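Local coordinates for O-methyltransferase family 2 (Planctopirus limnophila, PDB 5I2H), which probably transfers a methyl group from S-adenosyl-L-methionine to a hydroxyl oxygen of its substrate, and binds the flavone apigenin, at residues Ala166-Asn171 with Ala315-Ala320. Numbering follows the deposited sequence.
With AGI (5,7-dihydroxy-2-(4-hydroxyphenyl)-4H-chromen-4-one), chain C.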
loop_
_atom_site.group_PDB
_atom_site.type_symbol
_atom_site.label_atom_id
_atom_site.label_comp_id
_atom_site.label_asym_id
_atom_site.label_seq_id
_atom_site.Cartn_x
_atom_site.Cartn_y
_atom_site.Cartn_z
ATOM N N ALA A 166 8.004 14.323 -14.925
ATOM C CA ALA A 166 9.298 14.278 -15.597
ATOM C C ALA A 166 10.287 13.400 -14.847
ATOM O O ALA A 166 11.169 12.795 -15.478
ATOM C CB ALA A 166 9.857 15.690 -15.763
ATOM N N GLY A 167 10.169 13.312 -13.512
ATOM C CA GLY A 167 11.081 12.445 -12.770
ATOM C C GLY A 167 10.977 10.993 -13.217
ATOM O O GLY A 167 11.992 10.298 -13.368
ATOM N N ARG A 168 9.753 10.522 -13.468
ATOM C CA ARG A 168 9.623 9.172 -14.009
ATOM C C ARG A 168 10.272 9.073 -15.385
ATOM O O ARG A 168 10.999 8.118 -15.667
ATOM C CB ARG A 168 8.154 8.723 -14.078
ATOM C CG ARG A 168 8.034 7.290 -14.674
ATOM C CD ARG A 168 6.607 6.746 -14.642
ATOM N NE ARG A 168 5.712 7.617 -15.427
ATOM C CZ ARG A 168 4.408 7.749 -15.215
ATOM N NH1 ARG A 168 3.823 7.051 -14.238
ATOM N NH2 ARG A 168 3.693 8.580 -15.977
ATOM N N ALA A 169 10.056 10.072 -16.246
ATOM C CA ALA A 169 10.640 10.024 -17.582
ATOM C C ALA A 169 12.166 9.995 -17.542
ATOM O O ALA A 169 12.791 9.278 -18.342
ATOM C CB ALA A 169 10.143 11.208 -18.405
ATOM N N TRP A 170 12.798 10.771 -16.644
ATOM C CA TRP A 170 14.263 10.707 -16.605
ATOM C C TRP A 170 14.737 9.308 -16.220
ATOM O O TRP A 170 15.823 8.887 -16.629
ATOM C CB TRP A 170 14.864 11.723 -15.625
ATOM C CG TRP A 170 14.708 13.158 -16.035
ATOM C CD1 TRP A 170 14.029 14.139 -15.340
ATOM C CD2 TRP A 170 15.253 13.808 -17.212
ATOM N NE1 TRP A 170 14.085 15.324 -16.032
ATOM C CE2 TRP A 170 14.839 15.162 -17.167
ATOM C CE3 TRP A 170 16.033 13.372 -18.306
ATOM C CZ2 TRP A 170 15.196 16.093 -18.172
ATOM C CZ3 TRP A 170 16.399 14.295 -19.284
ATOM C CH2 TRP A 170 15.968 15.628 -19.217
ATOM N N ASN A 171 13.941 8.574 -15.434
ATOM C CA ASN A 171 14.331 7.215 -15.077
ATOM C C ASN A 171 14.089 6.209 -16.191
ATOM O O ASN A 171 14.792 5.197 -16.245
ATOM C CB ASN A 171 13.582 6.745 -13.831
ATOM C CG ASN A 171 14.213 7.279 -12.562
ATOM O OD1 ASN A 171 15.141 6.654 -12.016
ATOM N ND2 ASN A 171 13.762 8.468 -12.102
ATOM N N ALA A 315 -2.580 -3.071 -11.198
ATOM C CA ALA A 315 -3.986 -2.915 -10.829
ATOM C C ALA A 315 -4.168 -1.736 -9.866
ATOM O O ALA A 315 -5.175 -1.002 -9.940
ATOM C CB ALA A 315 -4.504 -4.228 -10.233
ATOM N N LEU A 316 -3.203 -1.514 -8.971
ATOM C CA LEU A 316 -3.322 -0.362 -8.071
ATOM C C LEU A 316 -3.066 0.943 -8.812
ATOM O O LEU A 316 -3.771 1.935 -8.601
ATOM C CB LEU A 316 -2.377 -0.504 -6.869
ATOM C CG LEU A 316 -2.685 -1.723 -5.962
ATOM C CD1 LEU A 316 -1.745 -1.735 -4.742
ATOM C CD2 LEU A 316 -4.183 -1.705 -5.487
ATOM N N TYR A 317 -2.055 0.963 -9.677
ATOM C CA TYR A 317 -1.815 2.139 -10.507
ATOM C C TYR A 317 -3.031 2.439 -11.379
ATOM O O TYR A 317 -3.394 3.610 -11.578
ATOM C CB TYR A 317 -0.552 1.900 -11.336
ATOM C CG TYR A 317 -0.172 3.026 -12.247
ATOM C CD1 TYR A 317 -0.326 4.349 -11.860
ATOM C CD2 TYR A 317 0.386 2.760 -13.478
ATOM C CE1 TYR A 317 0.053 5.382 -12.701
ATOM C CE2 TYR A 317 0.765 3.786 -14.328
ATOM C CZ TYR A 317 0.578 5.087 -13.936
ATOM O OH TYR A 317 0.974 6.101 -14.774
ATOM N N SER A 318 -3.704 1.387 -11.870
ATOM C CA SER A 318 -4.934 1.569 -12.644
ATOM C C SER A 318 -6.019 2.296 -11.846
ATOM O O SER A 318 -6.756 3.129 -12.397
ATOM C CB SER A 318 -5.438 0.210 -13.112
ATOM O OG SER A 318 -6.395 0.405 -14.127
ATOM N N LEU A 319 -6.141 1.989 -10.549
ATOM C CA LEU A 319 -7.077 2.728 -9.707
ATOM C C LEU A 319 -6.699 4.196 -9.602
ATOM O O LEU A 319 -7.583 5.059 -9.568
ATOM C CB LEU A 319 -7.156 2.105 -8.324
ATOM C CG LEU A 319 -7.881 0.768 -8.329
ATOM C CD1 LEU A 319 -7.480 -0.078 -7.076
ATOM C CD2 LEU A 319 -9.412 0.969 -8.385
ATOM N N ALA A 320 -5.395 4.500 -9.535
ATOM C CA ALA A 320 -4.971 5.900 -9.560
ATOM C C ALA A 320 -5.380 6.565 -10.870
ATOM O O ALA A 320 -5.887 7.686 -10.873
ATOM C CB ALA A 320 -3.457 6.021 -9.370
HETATM C CAG AGI C . -2.189 13.804 -11.944
HETATM C CAE AGI C . -2.664 14.704 -10.994
HETATM C CAM AGI C . -3.710 15.557 -11.337
HETATM O OAB AGI C . -4.164 16.428 -10.389
HETATM C CAF AGI C . -4.278 15.512 -12.621
HETATM C CAH AGI C . -3.801 14.605 -13.575
HETATM C CAP AGI C . -2.752 13.753 -13.224
HETATM C CAQ AGI C . -2.153 12.744 -14.140
HETATM O OAL AGI C . -1.339 11.851 -13.483
HETATM C CAJ AGI C . -2.369 12.686 -15.528
HETATM C CAR AGI C . -1.746 11.678 -16.289
HETATM O OAA AGI C . -1.912 11.622 -17.532
HETATM C CAT AGI C . -0.846 10.687 -15.589
HETATM C CAS AGI C . -0.687 10.835 -14.123
HETATM C CAK AGI C . 0.111 9.967 -13.398
HETATM C CAN AGI C . 0.776 8.943 -14.044
HETATM O OAC AGI C . 1.556 8.140 -13.284
HETATM C CAI AGI C . 0.681 8.744 -15.430
HETATM C CAO AGI C . -0.095 9.560 -16.236
HETATM O OAD AGI C . -0.142 9.308 -17.557
#
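Arg168 and Tyr317 converge on one ligand oxygen from two helices whose backbones stay far apart, 13.9 Å between the CA atoms of this nearest pair. In both residues the bond from CA to CB points toward the other helix, and the two side chains approach from opposite directions until Arg168 NH1 stands 3.1 Å from Tyr317 OH. With CG anti to the backbone N (chi1 179°), the arginine chain runs out extended as far as CD and then bends at chi3 (60°), which swings the guanidinium round to the flavone. There NH1 donates a somewhat bent hydrogen bond of 2.7 Å to OAC, the 7-hydroxyl oxygen of apigenin (AGI); OAC lies at the guanidinium edge, near its plane. Tyr317 OH is modelled 2.6 Å from the same AGI OAC, a hydrogen bond in which either hydroxyl could be the donor, though a clash with the ligand makes the place of the phenol oxygen less sure. In the model the one ligand oxygen is approached from both helices, the arginine bond being the surer of the two, while the guanidinium and phenol planes are turned 65° apart. Helix 312-324 falls in the family's O-methyltransferase region, built on a Rossmann-like seven-stranded sheet, and both helices contribute residues to the apigenin pocket. Cutting Arg168 back to an alanine would remove the guanidinium and is likely to leave AGI OAC without this charged donor and a gap beside the ligand. The second subunit helps to close the site: its Tyr109 packs on both Arg168 and Tyr317 and hydrogen-bonds apigenin, as does His273 of this chain. Asn171 ND2 donates to Gly167 O (2.8 Å) from above the carbonyl plane and also bonds Phe104 O of the second subunit.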